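Local atomic coordinates of histidine acid phosphatase (Bifidobacterium longum subsp. infantis, PDB entry 6RXD), a protein that probably removes phosphate groups from inositol polyphosphates such as phytate and from 2,3-bisphosphoglycerate, as a histidine acid phosphatase of the MINPP kind. Residues 298-301 / 302-305; 304-307 / 308-312; 247-250 / 251-255; 232-235 / 236-239; 59-62 / 63-66. All blocks are in the same frame, centred on the assembly; numbering follows the deposited sequence.

Contact 1. Residues 298-301 / 302-305; sequences IKSE and YDAA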
loop_
_atom_site.group_PDB
_atom_site.type_symbol
_atom_site.label_atom_id
_atom_site.label_comp_id
_atom_site.label_asym_id
_atom_site.label_seq_id
_atom_site.Cartn_x
_atom_site.Cartn_y
_atom_site.Cartn_z
ATOM N N ILE A 298 -12.951 20.502 -10.949
ATOM C CA ILE A 298 -13.723 19.596 -11.793
ATOM C C ILE A 298 -14.064 20.381 -13.062
ATOM O O ILE A 298 -14.734 21.420 -12.991
ATOM C CB ILE A 298 -15.034 19.128 -11.096
ATOM C CG1 ILE A 298 -14.734 18.117 -9.983
ATOM C CG2 ILE A 298 -16.004 18.514 -12.103
ATOM C CD1 ILE A 298 -15.985 17.737 -9.129
ATOM N N LYS A 299 -13.595 19.921 -14.221
ATOM C CA LYS A 299 -13.917 20.638 -15.454
ATOM C C LYS A 299 -14.474 19.730 -16.538
ATOM O O LYS A 299 -14.723 20.164 -17.660
ATOM C CB LYS A 299 -12.718 21.441 -15.979
ATOM C CG LYS A 299 -11.602 20.607 -16.568
ATOM C CD LYS A 299 -10.481 20.427 -15.565
ATOM C CE LYS A 299 -9.362 19.561 -16.125
ATOM N NZ LYS A 299 -8.143 20.351 -16.445
ATOM N N SER A 300 -14.714 18.476 -16.190
ATOM C CA SER A 300 -15.261 17.541 -17.150
ATOM C C SER A 300 -15.974 16.434 -16.424
ATOM O O SER A 300 -15.793 16.268 -15.212
ATOM C CB SER A 300 -14.141 16.894 -17.951
ATOM O OG SER A 300 -13.327 16.130 -17.084
ATOM N N GLU A 301 -16.740 15.640 -17.171
ATOM C CA GLU A 301 -17.348 14.441 -16.591
ATOM C C GLU A 301 -16.310 13.469 -16.046
ATOM O O GLU A 301 -16.517 12.877 -14.991
ATOM C CB GLU A 301 -18.240 13.706 -17.598
ATOM C CG GLU A 301 -19.520 14.443 -17.956
ATOM C CD GLU A 301 -20.294 13.737 -19.048
ATOM O OE1 GLU A 301 -19.667 13.037 -19.870
ATOM O OE2 GLU A 301 -21.533 13.866 -19.090
ATOM N N TYR A 302 -15.209 13.284 -16.772
ATOM C CA TYR A 302 -14.115 12.467 -16.267
ATOM C C TYR A 302 -13.694 12.895 -14.860
ATOM O O TYR A 302 -13.571 12.055 -13.979
ATOM C CB TYR A 302 -12.907 12.481 -17.219
ATOM C CG TYR A 302 -11.674 11.773 -16.680
ATOM C CD1 TYR A 302 -11.401 10.459 -17.028
ATOM C CD2 TYR A 302 -10.792 12.418 -15.818
ATOM C CE1 TYR A 302 -10.281 9.803 -16.529
ATOM C CE2 TYR A 302 -9.674 11.775 -15.315
ATOM C CZ TYR A 302 -9.424 10.469 -15.678
ATOM O OH TYR A 302 -8.311 9.828 -15.180
ATOM N N ASP A 303 -13.465 14.191 -14.654
ATOM C CA ASP A 303 -13.055 14.679 -13.341
ATOM C C ASP A 303 -14.071 14.360 -12.260
ATOM O O ASP A 303 -13.700 13.907 -11.172
ATOM C CB ASP A 303 -12.873 16.200 -13.363
ATOM C CG ASP A 303 -11.671 16.638 -14.161
ATOM O OD1 ASP A 303 -10.798 15.802 -14.488
ATOM O OD2 ASP A 303 -11.602 17.849 -14.438
ATOM N N ALA A 304 -15.343 14.633 -12.532
ATOM C CA ALA A 304 -16.379 14.399 -11.527
ATOM C C ALA A 304 -16.533 12.916 -11.214
ATOM O O ALA A 304 -16.644 12.534 -10.043
ATOM C CB ALA A 304 -17.716 15.004 -11.963
ATOM N N ALA A 305 -16.520 12.074 -12.247
ATOM C CA ALA A 305 -16.694 10.638 -12.046
ATOM C C ALA A 305 -15.507 10.038 -11.296
ATOM O O ALA A 305 -15.686 9.194 -10.409
ATOM C CB ALA A 305 -16.914 9.915 -13.387
#
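The carboxylate of Asp303 turns back over the entry to its helix and takes the backbone N-H of Lys299 at OD2, 2.9 Å from N, on the anti lone pair that faces away from OD1. Above one flat of this carboxylate sits Ser300, its OG 3.4 Å from Asp303 CG, while OD1 lies at the edge of the Tyr302 ring, in the ring plane. Ser300 is the N-cap of helix 301-317. Held between the backbone N and the carbonyl carbon (chi1 64°), its OG accepts from Asp303 N at 3.1 Å in a nearly straight bond. Asp303 thus gives its N-H to the capping serine, and its OD2 takes that of Lys299, one residue ahead of the cap. The first helical turn then closes with Ala304 N to Ser300 O, 3.2 Å, and Ala305 N to Glu301 O, 2.9 Å. With an alanine in place of Asp303 the Lys299 N-H would probably lose its acceptor, and the turn before the cap would be freer to move. Ile298 CG2 packs on Ala304 CB at 3.9 Å. Around this cap, Ile298 pairs with Trp264 as part of a two-stranded sheet and leans on Leu58 and Leu59 of helix 55-69; Glu301, itself a zinc-binding residue, bonds through OE2 to ND1 of the zinc ligand His242, and Tyr302 rests on Val237 of helix 235-245.

Contact 2. Residues 304-307 / 308-312; sequences AAMD and LYNLY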
loop_
_atom_site.group_PDB
_atom_site.type_symbol
_atom_site.label_atom_id
_atom_site.label_comp_id
_atom_site.label_asym_id
_atom_site.label_seq_id
_atom_site.Cartn_x
_atom_site.Cartn_y
_atom_site.Cartn_z
ATOM N N ALA A 304 -15.343 14.633 -12.532
ATOM C CA ALA A 304 -16.379 14.399 -11.527
ATOM C C ALA A 304 -16.533 12.916 -11.214
ATOM O O ALA A 304 -16.644 12.534 -10.043
ATOM C CB ALA A 304 -17.716 15.004 -11.963
ATOM N N ALA A 305 -16.520 12.074 -12.247
ATOM C CA ALA A 305 -16.694 10.638 -12.046
ATOM C C ALA A 305 -15.507 10.038 -11.296
ATOM O O ALA A 305 -15.686 9.194 -10.409
ATOM C CB ALA A 305 -16.914 9.915 -13.387
ATOM N N MET A 306 -14.292 10.452 -11.655
ATOM C CA MET A 306 -13.123 9.934 -10.960
ATOM C C MET A 306 -13.098 10.419 -9.517
ATOM O O MET A 306 -12.651 9.691 -8.635
ATOM C CB MET A 306 -11.821 10.303 -11.693
ATOM C CG MET A 306 -11.596 9.540 -13.009
ATOM S SD MET A 306 -11.482 7.735 -12.833
ATOM C CE MET A 306 -10.314 7.626 -11.482
ATOM N N ASP A 307 -13.587 11.628 -9.261
ATOM C CA ASP A 307 -13.707 12.088 -7.877
ATOM C C ASP A 307 -14.716 11.239 -7.105
ATOM O O ASP A 307 -14.464 10.873 -5.949
ATOM C CB ASP A 307 -14.084 13.573 -7.808
ATOM C CG ASP A 307 -12.964 14.475 -8.272
ATOM O OD1 ASP A 307 -11.883 13.952 -8.596
ATOM O OD2 ASP A 307 -13.166 15.705 -8.310
ATOM N N LEU A 308 -15.829 10.902 -7.749
ATOM C CA LEU A 308 -16.856 10.074 -7.115
ATOM C C LEU A 308 -16.309 8.669 -6.865
ATOM O O LEU A 308 -16.548 8.080 -5.805
ATOM C CB LEU A 308 -18.134 10.010 -7.978
ATOM C CG LEU A 308 -19.342 9.297 -7.353
ATOM C CD1 LEU A 308 -19.664 9.951 -6.019
ATOM C CD2 LEU A 308 -20.536 9.396 -8.290
ATOM N N TYR A 309 -15.567 8.138 -7.834
ATOM C CA TYR A 309 -14.917 6.845 -7.652
ATOM C C TYR A 309 -13.926 6.896 -6.494
ATOM O O TYR A 309 -13.843 5.959 -5.701
ATOM C CB TYR A 309 -14.222 6.395 -8.940
ATOM C CG TYR A 309 -13.417 5.125 -8.762
ATOM C CD1 TYR A 309 -14.045 3.893 -8.630
ATOM C CD2 TYR A 309 -12.034 5.162 -8.726
ATOM C CE1 TYR A 309 -13.294 2.726 -8.458
ATOM C CE2 TYR A 309 -11.295 4.013 -8.560
ATOM C CZ TYR A 309 -11.928 2.805 -8.425
ATOM O OH TYR A 309 -11.167 1.672 -8.254
ATOM N N ASN A 310 -13.171 7.988 -6.376
ATOM C CA ASN A 310 -12.242 8.104 -5.250
ATOM C C ASN A 310 -12.957 8.103 -3.898
ATOM O O ASN A 310 -12.421 7.603 -2.903
ATOM C CB ASN A 310 -11.336 9.336 -5.391
ATOM C CG ASN A 310 -10.064 9.025 -6.175
ATOM O OD1 ASN A 310 -9.113 8.460 -5.632
ATOM N ND2 ASN A 310 -10.056 9.365 -7.451
ATOM N N LEU A 311 -14.162 8.657 -3.852
ATOM C CA LEU A 311 -14.915 8.628 -2.595
ATOM C C LEU A 311 -15.418 7.221 -2.310
ATOM O O LEU A 311 -15.405 6.776 -1.166
ATOM C CB LEU A 311 -16.074 9.637 -2.613
ATOM C CG LEU A 311 -15.668 11.113 -2.680
ATOM C CD1 LEU A 311 -16.922 11.973 -2.547
ATOM C CD2 LEU A 311 -14.662 11.472 -1.590
ATOM N N TYR A 312 -15.843 6.518 -3.354
ATOM C CA TYR A 312 -16.286 5.128 -3.228
ATOM C C TYR A 312 -15.193 4.230 -2.658
ATOM O O TYR A 312 -15.446 3.405 -1.754
ATOM C CB TYR A 312 -16.752 4.634 -4.602
ATOM C CG TYR A 312 -16.855 3.138 -4.788
ATOM C CD1 TYR A 312 -17.855 2.400 -4.165
ATOM C CD2 TYR A 312 -15.980 2.480 -5.636
ATOM C CE1 TYR A 312 -17.956 1.034 -4.360
ATOM C CE2 TYR A 312 -16.072 1.115 -5.843
ATOM C CZ TYR A 312 -17.066 0.398 -5.200
ATOM O OH TYR A 312 -17.173 -0.964 -5.395
#
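Asn310 folds back on Met306, one turn earlier in the α-helix 301-317, and adds a side-chain bond to the helical i to i+4 pattern. Its CB stands 3.5 Å from Met306 O and equally near Asp307 O; CG follows at 3.6 Å from Met306 O, and ND2 ends 2.9 Å from that oxygen. The amide N-H arrives well above the carbonyl plane of Met306, 46° out of it, while Asn310 N reaches the same oxygen from the opposite face, also at 2.9 Å. One carbonyl is therefore gripped by two donors of a single residue, which fixes the turn of the amide. A leucine in place of Asn310 would probably leave Met306 O with only the backbone N-H of the two donors, and the face met by ND2 without its bond. Asp307 O meanwhile accepts from Leu311 N. Of the other side chains, Leu308 reaches Leu244 of helix 235-245, and Tyr309 sends its OH to Tyr9 O. Met306, bent at its second and third torsions (chi2 -61°, chi3 -48°), runs alongside Tyr309 toward helix 339-357, where Phe345 and Leu349 receive it. Its CE comes obliquely to the Tyr309 ring, 4.1 Å from CD2.

Contact 3. Residues 247-250 / 251-255; sequences QIFT and EEFLA. With ZN (zinc ion), chain C.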
loop_
_atom_site.group_PDB
_atom_site.type_symbol
_atom_site.label_atom_id
_atom_site.label_comp_id
_atom_site.label_asym_id
_atom_site.label_seq_id
_atom_site.Cartn_x
_atom_site.Cartn_y
_atom_site.Cartn_z
ATOM N N GLN A 247 -26.663 8.709 -13.336
ATOM C CA GLN A 247 -27.508 8.176 -12.266
ATOM C C GLN A 247 -27.977 9.286 -11.358
ATOM O O GLN A 247 -28.965 9.142 -10.636
ATOM C CB GLN A 247 -26.699 7.246 -11.364
ATOM C CG GLN A 247 -26.164 6.016 -12.004
ATOM C CD GLN A 247 -25.407 5.181 -11.002
ATOM O OE1 GLN A 247 -25.983 4.322 -10.333
ATOM N NE2 GLN A 247 -24.116 5.449 -10.869
ATOM N N ILE A 248 -27.224 10.378 -11.354
ATOM C CA ILE A 248 -27.423 11.441 -10.383
ATOM C C ILE A 248 -27.871 12.729 -11.059
ATOM O O ILE A 248 -28.798 13.400 -10.598
ATOM C CB ILE A 248 -26.104 11.701 -9.622
ATOM C CG1 ILE A 248 -25.696 10.450 -8.841
ATOM C CG2 ILE A 248 -26.234 12.902 -8.691
ATOM C CD1 ILE A 248 -24.172 10.304 -8.680
ATOM N N PHE A 249 -27.219 13.076 -12.166
ATOM C CA PHE A 249 -27.413 14.383 -12.779
ATOM C C PHE A 249 -28.137 14.264 -14.106
ATOM O O PHE A 249 -28.015 13.250 -14.801
ATOM C CB PHE A 249 -26.062 15.066 -13.027
ATOM C CG PHE A 249 -25.257 15.298 -11.776
ATOM C CD1 PHE A 249 -25.528 16.386 -10.951
ATOM C CD2 PHE A 249 -24.229 14.427 -11.425
ATOM C CE1 PHE A 249 -24.786 16.596 -9.791
ATOM C CE2 PHE A 249 -23.475 14.628 -10.267
ATOM C CZ PHE A 249 -23.751 15.717 -9.453
ATOM N N THR A 250 -28.872 15.314 -14.475
ATOM C CA THR A 250 -29.603 15.306 -15.745
ATOM C C THR A 250 -28.681 15.415 -16.946
ATOM O O THR A 250 -27.559 15.903 -16.840
ATOM C CB THR A 250 -30.616 16.466 -15.844
ATOM O OG1 THR A 250 -29.915 17.720 -15.891
ATOM C CG2 THR A 250 -31.572 16.449 -14.665
ATOM N N GLU A 251 -29.175 14.974 -18.097
ATOM C CA GLU A 251 -28.428 15.090 -19.346
ATOM C C GLU A 251 -28.078 16.529 -19.640
ATOM O O GLU A 251 -26.961 16.846 -20.053
ATOM C CB GLU A 251 -29.269 14.541 -20.497
ATOM C CG GLU A 251 -29.508 13.055 -20.437
ATOM C CD GLU A 251 -28.237 12.248 -20.561
ATOM O OE1 GLU A 251 -27.218 12.750 -21.098
ATOM O OE2 GLU A 251 -28.276 11.093 -20.113
ATOM N N GLU A 252 -29.049 17.405 -19.423
ATOM C CA GLU A 252 -28.867 18.830 -19.652
ATOM C C GLU A 252 -27.761 19.414 -18.766
ATOM O O GLU A 252 -26.934 20.201 -19.218
ATOM C CB GLU A 252 -30.199 19.547 -19.418
ATOM C CG GLU A 252 -30.161 21.050 -19.524
ATOM C CD GLU A 252 -31.512 21.665 -19.216
ATOM O OE1 GLU A 252 -32.021 21.452 -18.093
ATOM O OE2 GLU A 252 -32.074 22.345 -20.101
ATOM N N PHE A 253 -27.730 19.013 -17.501
ATOM C CA PHE A 253 -26.687 19.490 -16.600
ATOM C C PHE A 253 -25.313 18.987 -17.049
ATOM O O PHE A 253 -24.349 19.751 -17.132
ATOM C CB PHE A 253 -26.999 19.017 -15.180
ATOM C CG PHE A 253 -26.089 19.589 -14.126
ATOM C CD1 PHE A 253 -24.994 18.872 -13.677
ATOM C CD2 PHE A 253 -26.345 20.837 -13.571
ATOM C CE1 PHE A 253 -24.154 19.394 -12.687
ATOM C CE2 PHE A 253 -25.518 21.364 -12.594
ATOM C CZ PHE A 253 -24.423 20.635 -12.148
ATOM N N LEU A 254 -25.229 17.703 -17.365
ATOM C CA LEU A 254 -23.950 17.107 -17.738
ATOM C C LEU A 254 -23.478 17.618 -19.090
ATOM O O LEU A 254 -22.288 17.685 -19.341
ATOM C CB LEU A 254 -24.069 15.587 -17.764
ATOM C CG LEU A 254 -24.299 14.963 -16.388
ATOM C CD1 LEU A 254 -24.608 13.475 -16.508
ATOM C CD2 LEU A 254 -23.098 15.205 -15.476
ATOM N N ALA A 255 -24.414 17.975 -19.963
ATOM C CA ALA A 255 -24.033 18.529 -21.257
ATOM C C ALA A 255 -23.360 19.890 -21.096
ATOM O O ALA A 255 -22.431 20.217 -21.831
ATOM C CB ALA A 255 -25.234 18.619 -22.187
HETATM ZN ZN ZN C . -26.607 9.832 -20.812
HETATM O O HOH W 1 -31.504 19.890 -15.698
#
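Thr250, still extended (psi 158°), passes directly into the helical backbone of Glu251, and its O accepts from Leu254 N at 3.0 Å to close the first turn. Its OG1, set between the backbone N and the carbonyl carbon (chi1 67°), faces the helix end and accepts from Phe253 N at 3.0 Å. The same hydroxyl donates to a water that passes the link on to Glu252 OE1, so both roles of OG1 are used. Phe249 and Phe253 bring their rings nearly parallel, planes 14° apart, but slid so far that they barely overlap: the contact is CD1 of Phe249 against CD1 of Phe253, 3.7 Å. Phe249 CB also packs on Leu254 CG at 3.8 Å. Thr250 is thus the N-cap of helix 251-258, and the Phe249-Leu254 pair, one residue before the cap and four beyond it, forms a hydrophobic staple across the capped end. CG2 of Ile248 sits over the centre of one face of the Phe249 ring. Both phenylalanines lean on Met62 and Ala66 of helix 55-69, and the Phe81 ring meets that of Phe249 edge-to-face. On another side Glu251, bent at its second torsion, turns its carboxylate to a zinc ion. OE2 is bonded to the metal at 2.2 Å while OE1 stands 3.0 Å away, and His242 NE2 is the second protein ligand.

Contact 4. Residues 232-235 / 236-239; sequences GDNV and DVKR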
loop_
_atom_site.group_PDB
_atom_site.type_symbol
_atom_site.label_atom_id
_atom_site.label_comp_id
_atom_site.label_asym_id
_atom_site.label_seq_id
_atom_site.Cartn_x
_atom_site.Cartn_y
_atom_site.Cartn_z
ATOM N N GLY A 232 -5.107 8.084 -20.678
ATOM C CA GLY A 232 -5.890 9.249 -20.295
ATOM C C GLY A 232 -6.926 9.638 -21.332
ATOM O O GLY A 232 -7.948 10.247 -21.006
ATOM N N ASP A 233 -6.664 9.300 -22.590
ATOM C CA ASP A 233 -7.589 9.642 -23.662
ATOM C C ASP A 233 -8.578 8.518 -23.959
ATOM O O ASP A 233 -9.363 8.613 -24.902
ATOM C CB ASP A 233 -6.818 9.993 -24.937
ATOM C CG ASP A 233 -6.034 11.287 -24.807
ATOM O OD1 ASP A 233 -6.380 12.115 -23.942
ATOM O OD2 ASP A 233 -5.075 11.478 -25.582
ATOM N N ASN A 234 -8.545 7.460 -23.156
ATOM C CA ASN A 234 -9.395 6.298 -23.411
ATOM C C ASN A 234 -10.874 6.665 -23.506
ATOM O O ASN A 234 -11.445 7.214 -22.562
ATOM C CB ASN A 234 -9.195 5.241 -22.324
ATOM C CG ASN A 234 -9.949 3.975 -22.621
ATOM O OD1 ASN A 234 -11.116 3.849 -22.269
ATOM N ND2 ASN A 234 -9.300 3.036 -23.310
ATOM N N VAL A 235 -11.491 6.365 -24.645
ATOM C CA VAL A 235 -12.874 6.774 -24.889
ATOM C C VAL A 235 -13.857 6.024 -23.993
ATOM O O VAL A 235 -14.880 6.576 -23.568
ATOM C CB VAL A 235 -13.249 6.588 -26.380
ATOM C CG1 VAL A 235 -14.716 6.889 -26.615
ATOM C CG2 VAL A 235 -12.379 7.477 -27.250
ATOM N N ASP A 236 -13.558 4.762 -23.700
ATOM C CA ASP A 236 -14.441 3.966 -22.854
ATOM C C ASP A 236 -14.474 4.450 -21.396
ATOM O O ASP A 236 -15.515 4.351 -20.730
ATOM C CB ASP A 236 -14.097 2.478 -22.935
ATOM C CG ASP A 236 -14.455 1.871 -24.284
ATOM O OD1 ASP A 236 -13.931 0.787 -24.608
ATOM O OD2 ASP A 236 -15.258 2.485 -25.021
ATOM N N VAL A 237 -13.361 4.989 -20.905
ATOM C CA VAL A 237 -13.366 5.598 -19.574
ATOM C C VAL A 237 -14.248 6.849 -19.584
ATOM O O VAL A 237 -14.997 7.103 -18.631
ATOM C CB VAL A 237 -11.946 5.911 -19.049
ATOM C CG1 VAL A 237 -12.019 6.704 -17.747
ATOM C CG2 VAL A 237 -11.161 4.619 -18.821
ATOM N N LYS A 238 -14.184 7.615 -20.672
ATOM C CA LYS A 238 -15.034 8.799 -20.795
ATOM C C LYS A 238 -16.504 8.399 -20.863
ATOM O O LYS A 238 -17.372 9.054 -20.276
ATOM C CB LYS A 238 -14.612 9.647 -21.996
ATOM C CG LYS A 238 -13.252 10.308 -21.770
ATOM C CD LYS A 238 -12.771 11.107 -22.964
ATOM C CE LYS A 238 -11.380 11.669 -22.690
ATOM N NZ LYS A 238 -11.321 12.328 -21.352
ATOM N N ARG A 239 -16.788 7.314 -21.574
ATOM C CA ARG A 239 -18.157 6.809 -21.640
ATOM C C ARG A 239 -18.627 6.365 -20.257
ATOM O O ARG A 239 -19.747 6.674 -19.852
ATOM C CB ARG A 239 -18.271 5.657 -22.646
ATOM C CG ARG A 239 -18.130 6.100 -24.086
ATOM C CD ARG A 239 -17.906 4.913 -25.010
ATOM N NE ARG A 239 -19.069 4.037 -25.083
ATOM C CZ ARG A 239 -19.048 2.814 -25.602
ATOM N NH1 ARG A 239 -20.154 2.082 -25.627
ATOM N NH2 ARG A 239 -17.916 2.317 -26.085
HETATM O O HOH W 2 -8.503 13.172 -22.743
HETATM O O HOH W 3 -10.692 1.040 -25.324
#
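Asn234 and Val237 face each other at the start of helix 235-245, the asparagine carbonyl turned onto the backbone N-H of the valine. With CG anti to the backbone N (chi1 -174°), the amide swings in under the helix end, and OD1 accepts from Val237 N at 2.9 Å, the donor lying in the plane of the amide carbonyl. This makes Asn234 the N-cap. OD1 also lies 3.5 Å from Val237 CG2, so the valine methyl packs against the capping group. The other end of the amide turns outward: ND2 donates to a water at 3.2 Å, which in turn bonds weakly to Asp236 OD1. The backbone half of the cap is slack, Lys238 N reaching Asn234 O at a weak 3.4 Å, whereas Arg239 N holds Val235 O at 2.9 Å. Lys238 lies back along the entry loop, its CG 3.7 Å from Asn234 O. Its chain stays extended until a bend at chi4 (-48°) turns NZ toward Gly232 O, and a water held by Asp233 OD1 joins both only weakly. Arg239 leans over Val235 obliquely; in one of its two conformers, NH2 makes a salt bridge with Asp236 OD2 at 2.9 Å, its hydrogen bond weak because the N-H points off line. Most of this junction lies at the surface, between helices 222-232 and 235-245. Lys229 on the preceding helix pairs with Asp233 OD2, while Asn234 and Val237 turn to Met344 and Trp347 of helix 339-357.

Contact 5. Residues 59-62 / 63-66; sequences LMRM and AETA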
loop_
_atom_site.group_PDB
_atom_site.type_symbol
_atom_site.label_atom_id
_atom_site.label_comp_id
_atom_site.label_asym_id
_atom_site.label_seq_id
_atom_site.Cartn_x
_atom_site.Cartn_y
_atom_site.Cartn_z
ATOM N N LEU A 59 -17.096 17.805 -5.111
ATOM C CA LEU A 59 -18.379 17.228 -5.451
ATOM C C LEU A 59 -19.532 17.928 -4.729
ATOM O O LEU A 59 -20.628 18.025 -5.269
ATOM C CB LEU A 59 -18.390 15.716 -5.223
ATOM C CG LEU A 59 -17.601 14.904 -6.260
ATOM C CD1 LEU A 59 -17.556 13.463 -5.821
ATOM C CD2 LEU A 59 -18.240 15.005 -7.654
ATOM N N MET A 60 -19.287 18.430 -3.520
ATOM C CA MET A 60 -20.296 19.276 -2.865
ATOM C C MET A 60 -20.486 20.618 -3.572
ATOM O O MET A 60 -21.603 21.109 -3.662
ATOM C CB MET A 60 -19.985 19.507 -1.381
ATOM C CG MET A 60 -21.149 20.148 -0.606
ATOM S SD MET A 60 -22.569 19.030 -0.496
ATOM C CE MET A 60 -22.252 18.196 1.054
ATOM N N ARG A 61 -19.413 21.220 -4.083
ATOM C CA ARG A 61 -19.583 22.448 -4.860
ATOM C C ARG A 61 -20.421 22.165 -6.111
ATOM O O ARG A 61 -21.287 22.960 -6.485
ATOM C CB ARG A 61 -18.220 23.047 -5.259
ATOM C CG ARG A 61 -17.273 23.318 -4.083
ATOM C CD ARG A 61 -17.772 24.451 -3.165
ATOM N NE ARG A 61 -18.737 23.981 -2.160
ATOM C CZ ARG A 61 -18.406 23.336 -1.043
ATOM N NH1 ARG A 61 -17.133 23.064 -0.766
ATOM N NH2 ARG A 61 -19.353 22.953 -0.192
ATOM N N MET A 62 -20.191 21.013 -6.735
ATOM C CA MET A 62 -20.965 20.618 -7.910
ATOM C C MET A 62 -22.428 20.410 -7.519
ATOM O O MET A 62 -23.351 20.824 -8.242
ATOM C CB MET A 62 -20.373 19.333 -8.509
ATOM C CG MET A 62 -21.075 18.819 -9.753
ATOM S SD MET A 62 -20.196 17.369 -10.381
ATOM C CE MET A 62 -21.104 17.074 -11.895
ATOM N N ALA A 63 -22.637 19.805 -6.353
ATOM C CA ALA A 63 -23.978 19.517 -5.869
ATOM C C ALA A 63 -24.745 20.799 -5.614
ATOM O O ALA A 63 -25.946 20.879 -5.902
ATOM C CB ALA A 63 -23.909 18.673 -4.591
ATOM N N GLU A 64 -24.057 21.810 -5.080
ATOM C CA GLU A 64 -24.721 23.076 -4.787
ATOM C C GLU A 64 -25.198 23.746 -6.080
ATOM O O GLU A 64 -26.297 24.315 -6.136
ATOM C CB GLU A 64 -23.789 23.986 -3.971
ATOM C CG GLU A 64 -23.551 23.478 -2.558
ATOM C CD GLU A 64 -22.297 24.034 -1.911
ATOM O OE1 GLU A 64 -21.496 24.701 -2.601
ATOM O OE2 GLU A 64 -22.101 23.796 -0.701
ATOM N N THR A 65 -24.383 23.663 -7.127
ATOM C CA THR A 65 -24.768 24.212 -8.424
ATOM C C THR A 65 -25.934 23.426 -9.038
ATOM O O THR A 65 -26.893 24.006 -9.561
ATOM C CB THR A 65 -23.562 24.228 -9.373
ATOM O OG1 THR A 65 -22.569 25.114 -8.842
ATOM C CG2 THR A 65 -23.974 24.717 -10.761
ATOM N N ALA A 66 -25.863 22.100 -8.963
ATOM C CA ALA A 66 -26.969 21.266 -9.435
ATOM C C ALA A 66 -28.280 21.582 -8.710
ATOM O O ALA A 66 -29.349 21.607 -9.320
ATOM C CB ALA A 66 -26.619 19.787 -9.293
HETATM O O HOH W 4 -20.661 25.543 -6.331
#
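An i to i+3 salt bridge between Arg61 and Glu64 marks the mid-part of the α-helix 55-69, whose other flanks are packed against helices 75-95, 251-258 and 301-317. The arginine grips side-on with two nitrogens, one to each carboxylate oxygen: NE to Glu64 OE1 at 2.9 Å and NH2 to OE2 at 2.9 Å. Both bonds are nearly straight. Both oxygens lie close to the guanidinium plane, yet the nitrogens stand some 40° out of the carboxylate plane, because the two flat groups are turned 36° against each other. The two side chains run alongside each other, pointing the same way. Arg61 gets there by bends at chi2 and chi3, which fold its end back toward the next turn, and NH1 is engaged by Tyr53 OH, so a third bond holds the guanidinium. The Glu64 stem lies over the carbonyl of Met60, CG 3.3 Å from its O, and Met60 CG passes OE2 at 3.8 Å, crossing the glutamate at about a right angle. Under these side chains run the backbone bonds of the helix, among them Glu64 N to Met60 O and Ala66 N to Met62 O. Met62 is stretched straight into the interior, where Ala304, Phe253 and Leu257 receive it, while Thr65 OG1 is bonded to Trp264 NE1. A water lies 2.7 Å from Arg61 O and 3.2 Å from Thr65 OG1.

From the N terminus, contact 5 comes first, within helix 55-69, and closes no loop. Contacts 4, 3 and 1 end the loops before helices 235-245, 251-258 and 301-317, and contact 2 continues along the last of these, closing none. All are local; contact 2 shares Ala304 and Ala305 with the end of contact 1, the others follow in series, and none nests or crosses. In space, helix 55-69 ties three of them: Met62 SD meets Ala304 CB, Leu59 packs on Leu311, and the helix packs on the entry to helix 251-258. Contact 4 touches the group through Val237 and Tyr302, while Glu301 packs on Leu254 beside the zinc site.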